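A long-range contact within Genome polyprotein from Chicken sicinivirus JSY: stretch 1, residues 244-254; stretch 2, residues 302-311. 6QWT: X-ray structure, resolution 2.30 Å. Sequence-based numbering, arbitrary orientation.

Stretch 1 (244-254) VVFKLIGEELA
Stretch 2, residues 302-311: ILNSMVNNIS

Helices that cross at a steep angle meet over a short patch, and their packing then depends on a few well-shaped apolar side chains. The contact between residues 244-254 and 302-311 is a compact example. Both stretches are helical throughout, with phi/psi near -63/-41 and i to i-4 backbone hydrogen bonds, and both helices continue beyond the stretches at each end. Their axes approach to 10.1 Å, with 108° between their N-to-C directions. The backbones come nearest at Val 245 and Val 307, whose CA atoms lie 6.5 Å apart.

Ile 249, Phe 246 and Val 307 cover the most surface. Ile 249 (chi1 m, chi2 t) points toward the partner helix and extends its CD1 to 3.6 Å from Val 307 CG2 and 4.3 Å from Ile 310 CG1, while its CG2 lies 4.0 Å from Met 306 CE. The CA-to-CB bond of Phe 246 points sideways, but chi1 of -87° (m) and chi2 of -61° bring the end of the ring nearer the partner helix. Val 307 (chi1 t) sets CG2 over one ring face, 3.9 Å from the Phe 246 centroid and 20° off the normal, a CH-pi contact; the same CG2 is 3.6 Å from Phe 246 CE1. At the ring edge lie Leu 303 CB, 4.1 Å from Phe 246 CE1, and Asn 304 OD1, 3.9 Å from Phe 246 CZ. This oxygen is hydrogen-bonded elsewhere in the structure, so its polarity is satisfied beside the ring.

Val 245 (t), pointing toward the partner, places CG1 3.9 Å from Val 307 CG1; two compact valines suit the closest backbone approach. The longer Leu 253 (m, t) sets CD1 4.3 Å from CD2 of Leu 303 (m, t) and its own CD2 4.3 Å from CE of the extended Met 306 (m, t, p). No hydrogen bond crosses the interface: 429 Å² is buried, summed over both sides, through predominantly apolar packing.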

# COMPACT_ATOMS: atom_id res chain seq x y z
N VAL A 244 -18.77 4.91 5.68
CA VAL A 244 -19.29 4.37 6.93
C VAL A 244 -18.28 3.45 7.60
O VAL A 244 -18.22 3.39 8.84
CB VAL A 244 -20.64 3.66 6.66
CG1 VAL A 244 -20.45 2.46 5.75
CG2 VAL A 244 -21.32 3.28 7.97
N VAL A 245 -17.44 2.76 6.83
CA VAL A 245 -16.45 1.87 7.42
C VAL A 245 -15.39 2.67 8.16
O VAL A 245 -15.03 2.36 9.31
CB VAL A 245 -15.83 0.96 6.35
CG1 VAL A 245 -14.79 0.03 6.98
CG2 VAL A 245 -16.90 0.14 5.65
N PHE A 246 -14.86 3.72 7.52
CA PHE A 246 -13.89 4.59 8.18
C PHE A 246 -14.48 5.25 9.42
O PHE A 246 -13.81 5.36 10.45
CB PHE A 246 -13.39 5.66 7.20
CG PHE A 246 -12.22 5.23 6.37
CD1 PHE A 246 -11.03 4.87 6.97
CD2 PHE A 246 -12.32 5.20 4.99
CE1 PHE A 246 -9.95 4.48 6.20
CE2 PHE A 246 -11.24 4.81 4.22
CZ PHE A 246 -10.05 4.45 4.83
N LYS A 247 -15.73 5.71 9.32
CA LYS A 247 -16.37 6.37 10.45
C LYS A 247 -16.48 5.42 11.65
O LYS A 247 -16.19 5.81 12.78
CB LYS A 247 -17.75 6.88 10.04
CG LYS A 247 -18.40 7.82 11.03
CD LYS A 247 -19.90 7.93 10.78
CE LYS A 247 -20.69 7.06 11.75
NZ LYS A 247 -21.91 6.45 11.13
N LEU A 248 -16.88 4.17 11.41
CA LEU A 248 -16.99 3.22 12.50
C LEU A 248 -15.63 2.89 13.09
O LEU A 248 -15.49 2.73 14.31
CB LEU A 248 -17.70 1.95 12.02
CG LEU A 248 -19.17 2.16 11.67
CD1 LEU A 248 -19.78 0.94 10.99
CD2 LEU A 248 -19.95 2.54 12.91
N ILE A 249 -14.60 2.79 12.25
CA ILE A 249 -13.25 2.55 12.75
C ILE A 249 -12.78 3.72 13.60
O ILE A 249 -12.14 3.53 14.64
CB ILE A 249 -12.29 2.29 11.57
CG1 ILE A 249 -12.58 0.92 10.95
CG2 ILE A 249 -10.84 2.37 12.03
CD1 ILE A 249 -11.84 0.68 9.66
N GLY A 250 -13.12 4.94 13.19
CA GLY A 250 -12.72 6.11 13.97
C GLY A 250 -13.34 6.13 15.35
O GLY A 250 -12.69 6.53 16.32
N GLU A 251 -14.59 5.69 15.47
CA GLU A 251 -15.25 5.67 16.77
C GLU A 251 -14.66 4.61 17.69
O GLU A 251 -14.59 4.83 18.91
CB GLU A 251 -16.76 5.46 16.58
CG GLU A 251 -17.48 6.70 16.09
CD GLU A 251 -18.79 6.39 15.39
OE1 GLU A 251 -19.29 5.25 15.55
OE2 GLU A 251 -19.32 7.28 14.69
N GLU A 252 -14.22 3.48 17.14
CA GLU A 252 -13.54 2.48 17.96
C GLU A 252 -12.17 2.99 18.41
O GLU A 252 -11.82 2.88 19.59
CB GLU A 252 -13.38 1.17 17.19
CG GLU A 252 -14.69 0.51 16.78
CD GLU A 252 -15.49 -0.01 17.96
OE1 GLU A 252 -16.73 -0.06 17.86
OE2 GLU A 252 -14.88 -0.37 18.99
N LEU A 253 -11.39 3.53 17.48
CA LEU A 253 -10.07 4.04 17.82
C LEU A 253 -10.16 5.22 18.78
O LEU A 253 -9.23 5.45 19.56
CB LEU A 253 -9.32 4.43 16.55
CG LEU A 253 -8.97 3.29 15.60
CD1 LEU A 253 -8.28 3.83 14.36
CD2 LEU A 253 -8.11 2.26 16.30
N ALA A 254 -11.25 5.98 18.72
CA ALA A 254 -11.44 7.09 19.66
C ALA A 254 -11.44 6.61 21.10
O ALA A 254 -10.94 7.29 22.00
CB ALA A 254 -12.73 7.84 19.34
N ILE A 302 -2.22 1.20 6.92
CA ILE A 302 -2.63 0.58 8.18
C ILE A 302 -4.14 0.64 8.33
O ILE A 302 -4.79 -0.37 8.64
CB ILE A 302 -1.92 1.25 9.37
CG1 ILE A 302 -0.48 0.74 9.49
CG2 ILE A 302 -2.67 1.01 10.67
CD1 ILE A 302 -0.41 -0.73 9.79
N LEU A 303 -4.73 1.82 8.10
CA LEU A 303 -6.18 1.95 8.18
C LEU A 303 -6.88 1.22 7.04
O LEU A 303 -7.99 0.71 7.22
CB LEU A 303 -6.56 3.43 8.18
CG LEU A 303 -5.88 4.27 9.27
CD1 LEU A 303 -6.30 5.73 9.20
CD2 LEU A 303 -6.16 3.70 10.65
N ASN A 304 -6.25 1.15 5.86
CA ASN A 304 -6.82 0.37 4.77
C ASN A 304 -6.88 -1.11 5.12
O ASN A 304 -7.85 -1.80 4.78
CB ASN A 304 -6.01 0.56 3.49
CG ASN A 304 -6.58 1.65 2.60
OD1 ASN A 304 -7.07 2.67 3.09
ND2 ASN A 304 -6.51 1.44 1.29
N SER A 305 -5.84 -1.63 5.78
CA SER A 305 -5.85 -3.01 6.25
C SER A 305 -7.04 -3.27 7.15
O SER A 305 -7.76 -4.26 6.99
CB SER A 305 -4.55 -3.33 7.00
OG SER A 305 -3.44 -3.38 6.13
N MET A 306 -7.26 -2.38 8.13
CA MET A 306 -8.41 -2.53 9.01
C MET A 306 -9.71 -2.48 8.23
O MET A 306 -10.60 -3.31 8.44
CB MET A 306 -8.36 -1.47 10.10
CG MET A 306 -7.06 -1.49 10.89
SD MET A 306 -6.92 -0.26 12.20
CE MET A 306 -8.37 -0.61 13.15
N VAL A 307 -9.83 -1.53 7.29
CA VAL A 307 -11.01 -1.46 6.43
C VAL A 307 -11.22 -2.78 5.70
O VAL A 307 -12.33 -3.32 5.64
CB VAL A 307 -10.89 -0.29 5.44
CG1 VAL A 307 -11.92 -0.43 4.32
CG2 VAL A 307 -11.03 1.03 6.15
N ASN A 308 -10.14 -3.32 5.12
CA ASN A 308 -10.25 -4.58 4.39
C ASN A 308 -10.68 -5.72 5.30
O ASN A 308 -11.55 -6.52 4.93
CB ASN A 308 -8.91 -4.88 3.73
CG ASN A 308 -9.06 -5.68 2.46
OD1 ASN A 308 -10.07 -6.34 2.24
ND2 ASN A 308 -8.06 -5.58 1.59
N ASN A 309 -10.09 -5.81 6.49
CA ASN A 309 -10.48 -6.85 7.44
C ASN A 309 -11.96 -6.75 7.79
O ASN A 309 -12.69 -7.74 7.75
CB ASN A 309 -9.63 -6.76 8.71
CG ASN A 309 -8.35 -7.59 8.63
OD1 ASN A 309 -8.24 -8.64 9.27
ND2 ASN A 309 -7.38 -7.12 7.86
N ILE A 310 -12.42 -5.53 8.11
CA ILE A 310 -13.81 -5.32 8.49
C ILE A 310 -14.74 -5.71 7.34
O ILE A 310 -15.75 -6.40 7.54
CB ILE A 310 -14.04 -3.86 8.91
CG1 ILE A 310 -13.08 -3.46 10.03
CG2 ILE A 310 -15.49 -3.64 9.32
CD1 ILE A 310 -13.58 -3.71 11.40
N SER A 311 -14.41 -5.27 6.13
CA SER A 311 -15.28 -5.54 4.98
C SER A 311 -15.39 -7.03 4.71
O SER A 311 -16.49 -7.56 4.52
CB SER A 311 -14.75 -4.79 3.76
OG SER A 311 -14.63 -3.41 4.04